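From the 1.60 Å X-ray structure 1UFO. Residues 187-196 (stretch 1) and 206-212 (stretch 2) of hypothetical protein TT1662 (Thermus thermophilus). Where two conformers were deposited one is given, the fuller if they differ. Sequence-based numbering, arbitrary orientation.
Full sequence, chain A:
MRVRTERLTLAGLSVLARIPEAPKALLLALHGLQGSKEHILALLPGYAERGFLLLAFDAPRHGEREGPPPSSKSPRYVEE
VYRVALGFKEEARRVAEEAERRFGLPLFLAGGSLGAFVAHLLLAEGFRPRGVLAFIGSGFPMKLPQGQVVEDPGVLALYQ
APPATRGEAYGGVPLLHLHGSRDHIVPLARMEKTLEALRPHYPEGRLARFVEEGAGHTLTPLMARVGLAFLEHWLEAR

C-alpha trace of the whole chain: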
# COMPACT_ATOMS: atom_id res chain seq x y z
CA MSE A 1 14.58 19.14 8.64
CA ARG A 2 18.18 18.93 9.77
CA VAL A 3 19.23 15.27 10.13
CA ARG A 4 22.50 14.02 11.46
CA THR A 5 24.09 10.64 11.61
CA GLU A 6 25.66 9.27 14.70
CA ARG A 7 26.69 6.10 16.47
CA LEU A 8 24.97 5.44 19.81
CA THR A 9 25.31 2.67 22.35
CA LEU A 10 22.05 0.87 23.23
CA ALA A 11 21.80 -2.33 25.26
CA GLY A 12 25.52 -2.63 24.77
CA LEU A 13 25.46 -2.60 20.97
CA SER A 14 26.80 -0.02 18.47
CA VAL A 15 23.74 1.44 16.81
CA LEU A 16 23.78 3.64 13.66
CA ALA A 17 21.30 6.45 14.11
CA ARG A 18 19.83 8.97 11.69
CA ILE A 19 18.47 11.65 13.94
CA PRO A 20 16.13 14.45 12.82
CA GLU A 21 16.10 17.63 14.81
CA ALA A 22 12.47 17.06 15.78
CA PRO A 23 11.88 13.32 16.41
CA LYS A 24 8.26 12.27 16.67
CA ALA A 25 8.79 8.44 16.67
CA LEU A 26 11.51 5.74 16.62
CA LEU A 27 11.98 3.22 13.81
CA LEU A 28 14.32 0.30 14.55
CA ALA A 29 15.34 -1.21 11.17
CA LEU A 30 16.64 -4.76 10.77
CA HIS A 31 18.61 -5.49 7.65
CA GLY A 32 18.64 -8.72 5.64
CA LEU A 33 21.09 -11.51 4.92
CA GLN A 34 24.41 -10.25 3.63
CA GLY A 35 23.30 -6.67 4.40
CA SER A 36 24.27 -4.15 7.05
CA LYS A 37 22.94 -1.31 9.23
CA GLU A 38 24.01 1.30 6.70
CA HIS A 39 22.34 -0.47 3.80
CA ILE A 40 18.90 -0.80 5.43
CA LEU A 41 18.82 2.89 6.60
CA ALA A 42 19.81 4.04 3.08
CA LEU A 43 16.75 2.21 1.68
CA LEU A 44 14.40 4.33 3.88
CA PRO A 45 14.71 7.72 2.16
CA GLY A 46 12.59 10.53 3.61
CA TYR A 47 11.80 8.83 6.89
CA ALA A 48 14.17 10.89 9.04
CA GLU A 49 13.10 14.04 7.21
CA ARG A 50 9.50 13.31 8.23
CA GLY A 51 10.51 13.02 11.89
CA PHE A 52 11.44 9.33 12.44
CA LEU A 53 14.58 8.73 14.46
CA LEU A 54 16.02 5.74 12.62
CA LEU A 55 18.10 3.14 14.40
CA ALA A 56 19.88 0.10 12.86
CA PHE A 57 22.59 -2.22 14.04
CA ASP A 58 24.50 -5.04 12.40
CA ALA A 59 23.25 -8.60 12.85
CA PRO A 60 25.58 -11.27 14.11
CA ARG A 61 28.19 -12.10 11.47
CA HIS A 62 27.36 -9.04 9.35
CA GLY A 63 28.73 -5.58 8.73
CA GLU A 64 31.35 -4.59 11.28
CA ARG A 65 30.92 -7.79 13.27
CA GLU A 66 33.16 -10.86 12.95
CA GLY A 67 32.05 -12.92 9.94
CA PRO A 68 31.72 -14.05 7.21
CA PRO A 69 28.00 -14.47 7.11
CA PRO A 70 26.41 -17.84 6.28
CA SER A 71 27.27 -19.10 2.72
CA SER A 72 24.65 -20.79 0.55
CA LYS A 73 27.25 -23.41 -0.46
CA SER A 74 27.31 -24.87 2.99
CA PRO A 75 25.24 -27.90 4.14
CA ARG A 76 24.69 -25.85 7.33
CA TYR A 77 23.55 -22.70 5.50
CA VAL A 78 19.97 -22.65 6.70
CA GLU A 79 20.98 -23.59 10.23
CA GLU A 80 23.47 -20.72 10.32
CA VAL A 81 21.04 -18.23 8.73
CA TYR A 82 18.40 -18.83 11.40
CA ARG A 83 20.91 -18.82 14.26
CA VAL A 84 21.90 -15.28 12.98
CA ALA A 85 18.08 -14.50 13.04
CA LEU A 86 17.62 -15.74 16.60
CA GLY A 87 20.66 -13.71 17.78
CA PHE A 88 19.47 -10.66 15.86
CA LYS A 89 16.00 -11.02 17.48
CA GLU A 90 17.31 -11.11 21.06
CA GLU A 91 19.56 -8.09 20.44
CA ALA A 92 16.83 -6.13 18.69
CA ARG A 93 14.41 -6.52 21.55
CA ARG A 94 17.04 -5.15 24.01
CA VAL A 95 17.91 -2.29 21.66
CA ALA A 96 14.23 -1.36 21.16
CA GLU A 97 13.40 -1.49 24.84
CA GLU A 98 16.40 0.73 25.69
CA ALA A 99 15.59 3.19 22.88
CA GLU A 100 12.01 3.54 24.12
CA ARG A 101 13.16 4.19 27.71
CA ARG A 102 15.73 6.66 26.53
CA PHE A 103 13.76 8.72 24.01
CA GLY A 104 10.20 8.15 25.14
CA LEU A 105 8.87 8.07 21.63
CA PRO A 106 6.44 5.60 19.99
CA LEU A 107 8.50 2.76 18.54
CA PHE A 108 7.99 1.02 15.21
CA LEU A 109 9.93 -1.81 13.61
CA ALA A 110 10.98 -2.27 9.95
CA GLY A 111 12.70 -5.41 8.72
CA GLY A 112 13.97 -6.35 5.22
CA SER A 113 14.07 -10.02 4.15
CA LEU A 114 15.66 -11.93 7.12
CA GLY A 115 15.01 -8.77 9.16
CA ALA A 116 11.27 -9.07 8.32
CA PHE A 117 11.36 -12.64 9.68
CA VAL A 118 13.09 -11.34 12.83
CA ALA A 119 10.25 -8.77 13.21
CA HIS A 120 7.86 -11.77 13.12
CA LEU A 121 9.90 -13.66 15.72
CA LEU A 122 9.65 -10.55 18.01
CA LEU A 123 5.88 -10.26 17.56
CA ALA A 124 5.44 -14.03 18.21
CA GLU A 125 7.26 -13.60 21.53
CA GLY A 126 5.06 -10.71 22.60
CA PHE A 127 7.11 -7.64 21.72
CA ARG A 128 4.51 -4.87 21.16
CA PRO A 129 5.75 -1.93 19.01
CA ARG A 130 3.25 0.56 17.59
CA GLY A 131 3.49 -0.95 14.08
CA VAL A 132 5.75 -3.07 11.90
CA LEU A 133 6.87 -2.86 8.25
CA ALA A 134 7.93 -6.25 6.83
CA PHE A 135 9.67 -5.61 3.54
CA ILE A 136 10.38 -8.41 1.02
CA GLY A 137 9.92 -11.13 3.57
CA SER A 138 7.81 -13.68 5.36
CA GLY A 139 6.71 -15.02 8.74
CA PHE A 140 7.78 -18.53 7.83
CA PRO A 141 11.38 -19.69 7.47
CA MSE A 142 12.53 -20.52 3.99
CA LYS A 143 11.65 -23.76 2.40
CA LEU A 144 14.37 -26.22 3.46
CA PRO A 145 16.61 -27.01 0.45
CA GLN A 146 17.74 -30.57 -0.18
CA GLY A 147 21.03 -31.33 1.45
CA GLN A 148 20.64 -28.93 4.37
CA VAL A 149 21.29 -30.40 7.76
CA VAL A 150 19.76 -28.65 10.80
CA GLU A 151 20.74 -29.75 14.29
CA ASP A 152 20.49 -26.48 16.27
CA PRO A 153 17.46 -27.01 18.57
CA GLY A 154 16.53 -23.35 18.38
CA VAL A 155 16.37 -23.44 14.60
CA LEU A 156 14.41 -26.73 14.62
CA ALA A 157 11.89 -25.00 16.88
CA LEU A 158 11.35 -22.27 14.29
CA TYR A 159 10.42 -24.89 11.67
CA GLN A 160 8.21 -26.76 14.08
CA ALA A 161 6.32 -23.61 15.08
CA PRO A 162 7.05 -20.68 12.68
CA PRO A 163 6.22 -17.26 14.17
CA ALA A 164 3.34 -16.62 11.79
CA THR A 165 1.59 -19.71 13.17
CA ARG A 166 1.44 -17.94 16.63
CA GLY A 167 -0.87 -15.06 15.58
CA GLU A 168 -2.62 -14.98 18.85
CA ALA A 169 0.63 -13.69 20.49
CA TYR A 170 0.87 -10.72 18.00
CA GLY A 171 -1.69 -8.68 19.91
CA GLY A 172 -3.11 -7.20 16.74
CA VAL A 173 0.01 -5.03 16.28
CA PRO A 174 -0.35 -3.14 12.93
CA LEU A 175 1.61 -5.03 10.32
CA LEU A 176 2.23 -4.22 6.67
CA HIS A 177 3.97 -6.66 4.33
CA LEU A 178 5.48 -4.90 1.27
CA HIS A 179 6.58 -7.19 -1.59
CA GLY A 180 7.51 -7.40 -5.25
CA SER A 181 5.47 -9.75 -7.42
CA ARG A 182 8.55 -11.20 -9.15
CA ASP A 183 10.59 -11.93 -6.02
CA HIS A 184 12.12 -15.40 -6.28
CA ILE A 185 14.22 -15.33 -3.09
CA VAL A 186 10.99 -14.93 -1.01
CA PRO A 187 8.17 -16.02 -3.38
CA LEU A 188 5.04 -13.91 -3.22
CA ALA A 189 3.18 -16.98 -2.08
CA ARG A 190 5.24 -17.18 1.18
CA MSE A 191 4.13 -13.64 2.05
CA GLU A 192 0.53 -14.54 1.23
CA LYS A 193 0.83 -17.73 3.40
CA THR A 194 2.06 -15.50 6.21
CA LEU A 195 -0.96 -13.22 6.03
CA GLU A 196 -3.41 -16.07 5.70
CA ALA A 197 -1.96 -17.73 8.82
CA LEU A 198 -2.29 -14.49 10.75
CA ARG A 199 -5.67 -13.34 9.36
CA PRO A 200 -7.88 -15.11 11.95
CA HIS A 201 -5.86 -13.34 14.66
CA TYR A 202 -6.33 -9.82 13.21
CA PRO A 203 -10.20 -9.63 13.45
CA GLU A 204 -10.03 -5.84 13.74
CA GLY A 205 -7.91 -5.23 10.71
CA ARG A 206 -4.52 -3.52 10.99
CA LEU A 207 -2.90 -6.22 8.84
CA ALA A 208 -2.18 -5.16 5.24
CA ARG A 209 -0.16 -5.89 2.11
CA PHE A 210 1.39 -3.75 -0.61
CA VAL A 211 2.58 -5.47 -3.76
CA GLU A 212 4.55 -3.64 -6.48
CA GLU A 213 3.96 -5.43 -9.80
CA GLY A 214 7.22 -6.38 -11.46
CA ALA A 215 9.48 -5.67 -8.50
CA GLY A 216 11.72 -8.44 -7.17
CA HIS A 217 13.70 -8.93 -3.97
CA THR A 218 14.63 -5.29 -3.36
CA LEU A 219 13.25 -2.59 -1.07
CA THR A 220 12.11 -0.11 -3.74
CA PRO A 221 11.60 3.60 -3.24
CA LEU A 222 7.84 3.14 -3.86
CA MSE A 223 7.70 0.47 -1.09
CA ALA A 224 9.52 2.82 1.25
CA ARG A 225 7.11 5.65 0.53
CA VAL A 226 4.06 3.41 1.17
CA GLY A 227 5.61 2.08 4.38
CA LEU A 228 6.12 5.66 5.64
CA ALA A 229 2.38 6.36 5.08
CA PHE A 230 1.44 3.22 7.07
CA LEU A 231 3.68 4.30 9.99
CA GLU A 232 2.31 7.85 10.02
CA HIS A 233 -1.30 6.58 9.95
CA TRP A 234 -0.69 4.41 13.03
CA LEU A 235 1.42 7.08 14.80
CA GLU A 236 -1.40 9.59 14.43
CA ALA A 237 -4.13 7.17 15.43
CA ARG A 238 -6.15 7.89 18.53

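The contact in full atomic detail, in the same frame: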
# COMPACT_ATOMS: atom_id res chain seq x y z
N PRO A 187 9.31 -16.02 -2.44
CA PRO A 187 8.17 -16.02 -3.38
C PRO A 187 6.98 -15.30 -2.79
O PRO A 187 6.72 -15.40 -1.59
CB PRO A 187 7.83 -17.52 -3.51
CG PRO A 187 9.23 -18.18 -3.34
CD PRO A 187 9.77 -17.41 -2.16
N LEU A 188 6.27 -14.57 -3.64
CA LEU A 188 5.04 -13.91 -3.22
C LEU A 188 4.12 -14.81 -2.42
O LEU A 188 3.51 -14.39 -1.41
CB LEU A 188 4.30 -13.33 -4.44
CG LEU A 188 3.00 -12.57 -4.13
CD1 LEU A 188 3.39 -11.26 -3.48
CD2 LEU A 188 2.21 -12.28 -5.42
N ALA A 189 4.07 -16.10 -2.79
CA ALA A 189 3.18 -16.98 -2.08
C ALA A 189 3.55 -17.18 -0.59
O ALA A 189 2.65 -17.45 0.19
CB ALA A 189 3.15 -18.36 -2.81
N ARG A 190 4.82 -17.04 -0.25
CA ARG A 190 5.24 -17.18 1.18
C ARG A 190 4.68 -15.99 1.98
O ARG A 190 4.32 -16.11 3.17
CB ARG A 190 6.77 -17.21 1.33
CG ARG A 190 7.35 -18.46 0.61
CD ARG A 190 6.75 -19.71 1.14
NE ARG A 190 7.52 -20.15 2.25
CZ ARG A 190 7.33 -21.28 2.89
NH1 ARG A 190 8.11 -21.53 3.91
NH2 ARG A 190 6.42 -22.15 2.48
N MSE A 191 4.69 -14.80 1.39
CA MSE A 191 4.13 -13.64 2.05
C MSE A 191 2.63 -13.82 2.18
O MSE A 191 2.05 -13.58 3.19
CB MSE A 191 4.45 -12.38 1.25
CG MSE A 191 3.87 -11.08 1.93
SE MSE A 191 2.02 -10.72 1.49
CE MSE A 191 2.60 -9.76 0.06
N GLU A 192 2.00 -14.37 1.13
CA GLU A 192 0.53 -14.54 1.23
C GLU A 192 0.18 -15.62 2.34
O GLU A 192 -0.81 -15.45 3.08
CB GLU A 192 0.03 -14.98 -0.17
CG GLU A 192 0.02 -13.78 -1.14
CD GLU A 192 -0.21 -14.15 -2.67
OE1 GLU A 192 0.28 -15.22 -3.18
OE2 GLU A 192 -0.84 -13.36 -3.39
N LYS A 193 1.01 -16.65 2.42
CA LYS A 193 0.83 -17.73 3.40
C LYS A 193 1.00 -17.13 4.79
O LYS A 193 0.31 -17.50 5.76
CB LYS A 193 1.88 -18.79 3.20
CG LYS A 193 1.86 -19.99 4.13
CD LYS A 193 3.12 -20.73 3.80
CE LYS A 193 3.61 -21.60 4.88
NZ LYS A 193 2.75 -22.81 4.90
N THR A 194 1.91 -16.15 4.89
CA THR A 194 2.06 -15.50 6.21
C THR A 194 0.76 -14.78 6.64
O THR A 194 0.24 -14.90 7.76
CB THR A 194 3.21 -14.46 6.12
OG1 THR A 194 4.42 -15.16 5.88
CG2 THR A 194 3.39 -13.66 7.41
N LEU A 195 0.22 -13.97 5.72
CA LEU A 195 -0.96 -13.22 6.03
C LEU A 195 -2.17 -14.11 6.26
O LEU A 195 -2.95 -13.81 7.07
CB LEU A 195 -1.25 -12.20 4.92
CG LEU A 195 -0.76 -10.77 5.22
CD1 LEU A 195 0.64 -10.63 5.63
CD2 LEU A 195 -0.97 -10.03 3.96
N GLU A 196 -2.28 -15.19 5.53
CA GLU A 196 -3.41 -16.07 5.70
C GLU A 196 -3.32 -16.78 7.06
O GLU A 196 -4.36 -16.99 7.72
CB GLU A 196 -3.46 -17.09 4.56
CG GLU A 196 -4.73 -18.01 4.76
CD GLU A 196 -6.05 -17.19 5.01
OE1 GLU A 196 -6.35 -16.29 4.19
OE2 GLU A 196 -6.77 -17.40 6.04
N ARG A 206 -5.89 -3.90 10.61
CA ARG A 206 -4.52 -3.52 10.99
C ARG A 206 -3.42 -4.38 10.39
O ARG A 206 -2.30 -4.08 10.57
CB ARG A 206 -4.32 -3.28 12.48
CG ARG A 206 -5.49 -2.53 13.10
CD ARG A 206 -5.20 -2.45 14.54
NE ARG A 206 -5.84 -1.32 15.20
CZ ARG A 206 -7.13 -1.14 15.41
NH1 ARG A 206 -8.03 -2.04 15.02
NH2 ARG A 206 -7.54 -0.03 16.06
N LEU A 207 -3.83 -5.38 9.59
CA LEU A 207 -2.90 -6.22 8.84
C LEU A 207 -3.10 -5.73 7.39
O LEU A 207 -4.22 -5.45 6.95
CB LEU A 207 -3.32 -7.70 8.93
CG LEU A 207 -2.55 -8.72 8.24
CD1 LEU A 207 -1.07 -8.73 8.81
CD2 LEU A 207 -3.23 -10.11 8.56
N ALA A 208 -2.03 -5.63 6.62
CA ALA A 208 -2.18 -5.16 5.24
C ALA A 208 -1.01 -5.63 4.38
O ALA A 208 0.02 -6.07 4.88
CB ALA A 208 -2.27 -3.58 5.18
N ARG A 209 -1.24 -5.56 3.06
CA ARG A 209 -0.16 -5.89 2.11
C ARG A 209 -0.05 -4.85 1.01
O ARG A 209 -1.04 -4.19 0.62
CB ARG A 209 -0.37 -7.30 1.46
CG ARG A 209 -1.60 -7.47 0.62
CD ARG A 209 -1.83 -9.02 0.24
NE ARG A 209 -2.98 -9.58 0.91
CZ ARG A 209 -4.14 -9.95 0.36
NH1 ARG A 209 -5.11 -10.47 1.14
NH2 ARG A 209 -4.38 -9.85 -0.95
N PHE A 210 1.16 -4.65 0.50
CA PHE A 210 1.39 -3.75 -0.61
C PHE A 210 2.27 -4.56 -1.54
O PHE A 210 3.33 -5.07 -1.13
CB PHE A 210 2.17 -2.48 -0.19
CG PHE A 210 2.61 -1.68 -1.37
CD1 PHE A 210 1.67 -0.90 -2.07
CD2 PHE A 210 3.95 -1.73 -1.80
CE1 PHE A 210 2.02 -0.13 -3.23
CE2 PHE A 210 4.30 -0.97 -2.96
CZ PHE A 210 3.32 -0.19 -3.66
N VAL A 211 1.80 -4.72 -2.80
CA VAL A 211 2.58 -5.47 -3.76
C VAL A 211 2.84 -4.59 -4.98
O VAL A 211 1.90 -4.02 -5.58
CB VAL A 211 1.86 -6.78 -4.22
CG1 VAL A 211 2.78 -7.56 -5.24
CG2 VAL A 211 1.60 -7.70 -3.00
N GLU A 212 4.12 -4.43 -5.31
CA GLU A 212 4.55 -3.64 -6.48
C GLU A 212 4.72 -4.66 -7.63
O GLU A 212 5.55 -5.58 -7.57
CB GLU A 212 5.85 -2.96 -6.13
CG GLU A 212 6.41 -2.09 -7.25
CD GLU A 212 7.59 -1.26 -6.77
OE1 GLU A 212 8.40 -0.87 -7.61
OE2 GLU A 212 7.72 -1.09 -5.56

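No hydrogen bond joins this helix to the strand it covers, and the one charged side chain in the packing, Arg 209, meets a leucine methyl: Leu 195 CD2 lies 3.7 Å from Arg 209 NE, at the edge of the guanidinium and near its plane. Both Arg 209 NE and NH1 are hydrogen-bonded elsewhere in the structure, so the NE beside the Leu 195 methyl is not left without a partner. Helix 188-196 runs nearly antiparallel to strand 207-212 (166°), with the axes 10.0 Å apart at closest approach, a spacing filled by side chains. Strand alternation selects the contacting residues: Leu 207, Arg 209 and Val 211 point toward the helix, whereas Ala 208 and Phe 210 point away. From the helix, Leu 188, Met 191 and Leu 195 answer at intervals of three and four residues, which keeps them on one face. At one end, Val 211 CG2 receives both Leu 188 CD1 (4.0 Å) and the selenomethionine methyl, Met 191 CE (3.8 Å). Met 191 CE also lies 4.1 Å from Arg 209 CB, linking this apolar cluster to the aliphatic base of the arginine. At the other end, Leu 195 CG and Leu 207 CG approach to 4.1 Å. Leu 195, with chi1 at -98°, between wells, has the largest area covered by the opposing stretch.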